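Local coordinates for protein extracellular ligand-binding receptor (Verminephrobacter eiseniae, PDB 4M88) that probably binds an amino acid or a related small solute outside the cytoplasm and delivers it to an ABC transporter, at residues A[47-52]-A[65-70]; A[147-152]-A[208-213]. One frame throughout, in Å; residues are numbered along the deposited sequence.

Contact 1. Residues A[47-52]-A[65-70]; sequences TLFEAD and PKAMEK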
loop_
_atom_site.group_PDB
_atom_site.type_symbol
_atom_site.label_atom_id
_atom_site.label_comp_id
_atom_site.label_asym_id
_atom_site.label_seq_id
_atom_site.Cartn_x
_atom_site.Cartn_y
_atom_site.Cartn_z
ATOM N N THR A 47 6.831 -14.102 -16.855
ATOM C CA THR A 47 5.845 -15.007 -16.280
ATOM C C THR A 47 5.722 -14.746 -14.793
ATOM O O THR A 47 6.664 -14.270 -14.161
ATOM C CB THR A 47 6.222 -16.474 -16.507
ATOM O OG1 THR A 47 7.577 -16.688 -16.092
ATOM C CG2 THR A 47 6.111 -16.814 -17.971
ATOM N N LEU A 48 4.551 -15.042 -14.246
ATOM C CA LEU A 48 4.305 -14.828 -12.830
ATOM C C LEU A 48 3.885 -16.137 -12.203
ATOM O O LEU A 48 3.035 -16.847 -12.742
ATOM C CB LEU A 48 3.189 -13.801 -12.630
ATOM C CG LEU A 48 2.875 -13.475 -11.170
ATOM C CD1 LEU A 48 3.997 -12.659 -10.516
ATOM C CD2 LEU A 48 1.530 -12.757 -11.046
ATOM N N PHE A 49 4.484 -16.483 -11.076
ATOM C CA PHE A 49 3.893 -17.550 -10.288
ATOM C C PHE A 49 3.391 -16.935 -9.003
ATOM O O PHE A 49 3.831 -15.848 -8.611
ATOM C CB PHE A 49 4.878 -18.669 -10.015
ATOM C CG PHE A 49 5.955 -18.295 -9.060
ATOM C CD1 PHE A 49 5.799 -18.524 -7.700
ATOM C CD2 PHE A 49 7.124 -17.715 -9.517
ATOM C CE1 PHE A 49 6.791 -18.162 -6.807
ATOM C CE2 PHE A 49 8.130 -17.363 -8.635
ATOM C CZ PHE A 49 7.964 -17.581 -7.281
ATOM N N GLU A 50 2.459 -17.623 -8.359
ATOM C CA GLU A 50 1.811 -17.102 -7.170
ATOM C C GLU A 50 1.881 -18.130 -6.074
ATOM O O GLU A 50 1.952 -19.337 -6.333
ATOM C CB GLU A 50 0.345 -16.772 -7.466
ATOM C CG GLU A 50 0.162 -15.660 -8.483
ATOM C CD GLU A 50 -0.711 -16.064 -9.653
ATOM O OE1 GLU A 50 -0.903 -17.279 -9.877
ATOM O OE2 GLU A 50 -1.204 -15.160 -10.353
ATOM N N ALA A 51 1.839 -17.659 -4.836
ATOM C CA ALA A 51 1.848 -18.566 -3.705
ATOM C C ALA A 51 1.070 -17.885 -2.596
ATOM O O ALA A 51 1.206 -16.679 -2.397
ATOM C CB ALA A 51 3.274 -18.861 -3.269
ATOM N N ASP A 52 0.252 -18.660 -1.890
ATOM C CA ASP A 52 -0.628 -18.128 -0.851
ATOM C C ASP A 52 0.015 -18.261 0.529
ATOM O O ASP A 52 0.312 -19.376 0.963
ATOM C CB ASP A 52 -1.960 -18.890 -0.901
ATOM C CG ASP A 52 -2.959 -18.436 0.148
ATOM O OD1 ASP A 52 -2.827 -17.321 0.694
ATOM O OD2 ASP A 52 -3.907 -19.210 0.415
ATOM N N PRO A 65 10.938 -20.271 0.532
ATOM C CA PRO A 65 11.923 -21.116 -0.155
ATOM C C PRO A 65 11.333 -21.816 -1.384
ATOM O O PRO A 65 12.048 -22.029 -2.369
ATOM C CB PRO A 65 12.318 -22.145 0.921
ATOM C CG PRO A 65 11.203 -22.127 1.910
ATOM C CD PRO A 65 10.733 -20.707 1.925
ATOM N N LYS A 66 10.044 -22.142 -1.346
ATOM C CA LYS A 66 9.404 -22.745 -2.517
ATOM C C LYS A 66 9.419 -21.762 -3.681
ATOM O O LYS A 66 9.638 -22.148 -4.829
ATOM C CB LYS A 66 7.969 -23.164 -2.194
ATOM C CG LYS A 66 7.875 -24.192 -1.089
ATOM C CD LYS A 66 6.426 -24.469 -0.715
ATOM C CE LYS A 66 6.293 -25.769 0.057
ATOM N NZ LYS A 66 4.874 -26.048 0.423
ATOM N N ALA A 67 9.188 -20.484 -3.378
ATOM C CA ALA A 67 9.244 -19.434 -4.381
ATOM C C ALA A 67 10.670 -19.294 -4.910
ATOM O O ALA A 67 10.894 -19.197 -6.124
ATOM C CB ALA A 67 8.752 -18.096 -3.788
HETATM N N MSE A 68 11.644 -19.288 -4.002
HETATM C CA MSE A 68 13.038 -19.134 -4.412
HETATM C C MSE A 68 13.528 -20.277 -5.315
HETATM O O MSE A 68 14.438 -20.083 -6.122
HETATM C CB MSE A 68 13.965 -18.986 -3.202
HETATM C CG MSE A 68 13.830 -17.676 -2.470
HETATM SE SE MSE A 68 14.082 -16.114 -3.658
HETATM C CE MSE A 68 15.897 -16.507 -4.253
ATOM N N GLU A 69 12.930 -21.459 -5.185
ATOM C CA GLU A 69 13.314 -22.588 -6.033
ATOM C C GLU A 69 13.010 -22.336 -7.512
ATOM O O GLU A 69 13.617 -22.965 -8.381
ATOM C CB GLU A 69 12.619 -23.874 -5.579
ATOM C CG GLU A 69 13.183 -24.469 -4.300
ATOM C CD GLU A 69 12.713 -25.891 -4.072
ATOM O OE1 GLU A 69 11.483 -26.107 -4.050
ATOM O OE2 GLU A 69 13.575 -26.784 -3.917
ATOM N N LYS A 70 12.076 -21.425 -7.788
ATOM C CA LYS A 70 11.701 -21.085 -9.160
ATOM C C LYS A 70 12.637 -20.049 -9.776
ATOM O O LYS A 70 12.429 -19.628 -10.916
ATOM C CB LYS A 70 10.257 -20.563 -9.223
ATOM C CG LYS A 70 9.216 -21.484 -8.606
ATOM C CD LYS A 70 9.369 -22.894 -9.161
ATOM C CE LYS A 70 8.787 -23.956 -8.222
ATOM N NZ LYS A 70 9.324 -25.322 -8.527
#
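A67, on helix 57-68, is the first residue of 65-70 to meet the strand, and it does so against the ring of F49. Its methyl carbon lies at the rim of that ring, in the ring plane, with CB of A67 3.6 Å from CE1 of F49 and equally near CZ. The carbonyl of the same alanine comes in at a slant, its O 3.5 Å from F49 CZ, but that oxygen is already used: K70 N donates to A67 O over 3.0 Å. K70 then reaches back over the phenyl group. Its CB stands 3.9 Å from F49 CE2, while CG sits above the ring centre, 4.2 Å from the centroid and 8° off the normal, a CH-pi contact made by the aliphatic root of a charged chain. A bend at chi2 (-51°) turns the rest of the lysine away from the strand, and its ammonium end leaves with it. On the strand side, F49 CG lies between the backbone N and the carbonyl carbon (chi1 71°), which aims the ring at the helix. Were F49 replaced by an alanine, the A67 methyl and the K70 methylenes would probably be left facing a gap between strand and helix. F49 also touches P72 and V6, and A67 rests on I10, so this part of the chain packs over strand 45-52, the edge of the five-stranded parallel sheet, and its neighbour 4-11, while helix 18-37 receives L48 on the other face.

Contact 2. Residues A[147-152]-A[208-213]; sequences LYQDLP and PPFIVA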
loop_
_atom_site.group_PDB
_atom_site.type_symbol
_atom_site.label_atom_id
_atom_site.label_comp_id
_atom_site.label_asym_id
_atom_site.label_seq_id
_atom_site.Cartn_x
_atom_site.Cartn_y
_atom_site.Cartn_z
ATOM N N LEU A 147 -7.754 5.618 16.076
ATOM C CA LEU A 147 -8.215 4.254 16.349
ATOM C C LEU A 147 -7.249 3.312 15.657
ATOM O O LEU A 147 -7.082 3.407 14.444
ATOM C CB LEU A 147 -9.614 4.053 15.782
ATOM C CG LEU A 147 -10.186 2.629 15.836
ATOM C CD1 LEU A 147 -10.323 2.172 17.291
ATOM C CD2 LEU A 147 -11.542 2.557 15.139
ATOM N N TYR A 148 -6.584 2.417 16.393
ATOM C CA TYR A 148 -5.604 1.550 15.727
ATOM C C TYR A 148 -5.694 0.101 16.187
ATOM O O TYR A 148 -6.058 -0.175 17.322
ATOM C CB TYR A 148 -4.173 2.095 15.884
ATOM C CG TYR A 148 -3.614 1.992 17.282
ATOM C CD1 TYR A 148 -2.704 0.992 17.606
ATOM C CD2 TYR A 148 -3.993 2.888 18.271
ATOM C CE1 TYR A 148 -2.189 0.879 18.874
ATOM C CE2 TYR A 148 -3.476 2.785 19.556
ATOM C CZ TYR A 148 -2.567 1.776 19.837
ATOM O OH TYR A 148 -2.035 1.645 21.098
ATOM N N GLN A 149 -5.387 -0.828 15.291
ATOM C CA GLN A 149 -5.492 -2.237 15.665
ATOM C C GLN A 149 -4.266 -2.639 16.468
ATOM O O GLN A 149 -3.151 -2.198 16.176
ATOM C CB GLN A 149 -5.637 -3.147 14.447
ATOM C CG GLN A 149 -5.897 -4.618 14.833
ATOM C CD GLN A 149 -6.021 -5.544 13.642
ATOM O OE1 GLN A 149 -6.486 -5.148 12.577
ATOM N NE2 GLN A 149 -5.600 -6.790 13.819
ATOM N N ASP A 150 -4.492 -3.485 17.471
ATOM C CA ASP A 150 -3.441 -3.989 18.346
ATOM C C ASP A 150 -2.596 -5.027 17.613
ATOM O O ASP A 150 -2.774 -6.239 17.779
ATOM C CB ASP A 150 -4.060 -4.579 19.615
ATOM C CG ASP A 150 -3.023 -4.966 20.648
ATOM O OD1 ASP A 150 -1.836 -4.618 20.467
ATOM O OD2 ASP A 150 -3.403 -5.607 21.648
ATOM N N LEU A 151 -1.680 -4.521 16.798
ATOM C CA LEU A 151 -0.803 -5.317 15.955
ATOM C C LEU A 151 0.513 -4.548 15.982
ATOM O O LEU A 151 0.496 -3.336 16.190
ATOM C CB LEU A 151 -1.362 -5.295 14.536
ATOM C CG LEU A 151 -1.070 -6.447 13.595
ATOM C CD1 LEU A 151 -1.593 -7.719 14.225
ATOM C CD2 LEU A 151 -1.723 -6.194 12.245
ATOM N N PRO A 152 1.656 -5.231 15.778
ATOM C CA PRO A 152 2.928 -4.491 15.770
ATOM C C PRO A 152 2.973 -3.295 14.808
ATOM O O PRO A 152 3.473 -2.238 15.203
ATOM C CB PRO A 152 3.943 -5.555 15.352
ATOM C CG PRO A 152 3.378 -6.825 15.920
ATOM C CD PRO A 152 1.868 -6.691 15.794
ATOM N N PRO A 208 -6.494 -3.380 5.966
ATOM C CA PRO A 208 -7.709 -2.993 5.248
ATOM C C PRO A 208 -9.057 -3.397 5.876
ATOM O O PRO A 208 -9.930 -2.532 5.953
ATOM C CB PRO A 208 -7.518 -3.641 3.878
ATOM C CG PRO A 208 -6.055 -3.620 3.679
ATOM C CD PRO A 208 -5.450 -3.865 5.046
ATOM N N PRO A 209 -9.239 -4.666 6.308
ATOM C CA PRO A 209 -10.575 -4.952 6.859
ATOM C C PRO A 209 -10.845 -4.210 8.179
ATOM O O PRO A 209 -12.003 -3.916 8.484
ATOM C CB PRO A 209 -10.556 -6.470 7.079
ATOM C CG PRO A 209 -9.102 -6.823 7.227
ATOM C CD PRO A 209 -8.349 -5.844 6.358
ATOM N N PHE A 210 -9.790 -3.913 8.935
ATOM C CA PHE A 210 -9.923 -3.147 10.170
ATOM C C PHE A 210 -10.312 -1.701 9.877
ATOM O O PHE A 210 -11.072 -1.093 10.619
ATOM C CB PHE A 210 -8.613 -3.186 10.966
ATOM C CG PHE A 210 -8.668 -2.421 12.261
ATOM C CD1 PHE A 210 -9.057 -3.052 13.437
ATOM C CD2 PHE A 210 -8.301 -1.077 12.310
ATOM C CE1 PHE A 210 -9.102 -2.349 14.637
ATOM C CE2 PHE A 210 -8.349 -0.363 13.507
ATOM C CZ PHE A 210 -8.745 -0.998 14.672
ATOM N N ILE A 211 -9.781 -1.138 8.802
ATOM C CA ILE A 211 -10.139 0.231 8.448
ATOM C C ILE A 211 -11.629 0.317 8.117
ATOM O O ILE A 211 -12.341 1.189 8.623
ATOM C CB ILE A 211 -9.309 0.724 7.265
ATOM C CG1 ILE A 211 -7.838 0.814 7.674
ATOM C CG2 ILE A 211 -9.803 2.082 6.801
ATOM C CD1 ILE A 211 -6.899 0.905 6.490
ATOM N N VAL A 212 -12.103 -0.600 7.285
ATOM C CA VAL A 212 -13.513 -0.604 6.910
ATOM C C VAL A 212 -14.415 -0.829 8.128
ATOM O O VAL A 212 -15.389 -0.098 8.350
ATOM C CB VAL A 212 -13.797 -1.652 5.828
ATOM C CG1 VAL A 212 -15.272 -1.654 5.486
ATOM C CG2 VAL A 212 -12.975 -1.352 4.573
ATOM N N ALA A 213 -14.085 -1.834 8.923
ATOM C CA ALA A 213 -14.862 -2.134 10.120
ATOM C C ALA A 213 -14.813 -0.981 11.113
ATOM O O ALA A 213 -15.811 -0.700 11.779
ATOM C CB ALA A 213 -14.370 -3.403 10.772
#
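The ring of F210 lies flat beneath the first methylene of Q149, whose CB stands 3.5 Å from the ring centroid and 11° off the normal. This is a CH-pi contact over one face, made by the aliphatic part of a polar side chain. Beyond CG the glutamine is extended and crosses the aromatic side chain at a slant, placing OE1 3.3 Å from F210 CB; its amide plane is inclined 42° to the ring, so the two flat groups are not stacked. The far end of the phenyl group reaches the strand backbone, with CZ of F210 3.4 Å from Q149 N and 3.6 Å from Y148 C. L147 completes this shell obliquely, its CG 4.1 Å from F210 CZ.

One torsion sets up the meeting: with CG of F210 anti to the backbone N (chi1 -180°), the ring extends from the helix to the strand, bridging the axes of strand 147-149 and helix 208-213, which come within 9.2 Å. Alternation along the strand sends L147 and Q149 to the helix side and Y148 to the opposite one. Farther out, backbone bonds of L147 and Q149 to I205 tie strand 143-149 to strand 201-205, which leads into the helix carrying F210. V204 and L187 also touch the phenylalanine, and A190 and I194 of helix 184-195 pack on L147. A glycerol about 4 Å from the F210 side chain, probably from the crystallisation liquor, may mark a pocket beside this helix start. Strand 201-205, followed by helix 208-220 lying over its parallel neighbour, is the layered alpha/beta arrangement of a type I periplasmic-binding-protein lobe.

Both contacts pack a helix against a strand whose sheet neighbours run parallel to it, through one phenylalanine, yet the aromatic residue sits on the strand in contact 1 and on the helix in contact 2. They belong to different sheets, five-stranded and seven-stranded, their centres 29 Å apart and their nearest atoms about 14 Å apart. Contact 1, at a sheet edge and farther from the centre of the chain, is partly buried and takes its ring cover from an exposed lysine whose charged end points away from the strand. Contact 2 is buried, and there an uncharged glutamine supplies the methylene over the ring, with the strand backbone close by. The same CH-pi chemistry thus serves two settings.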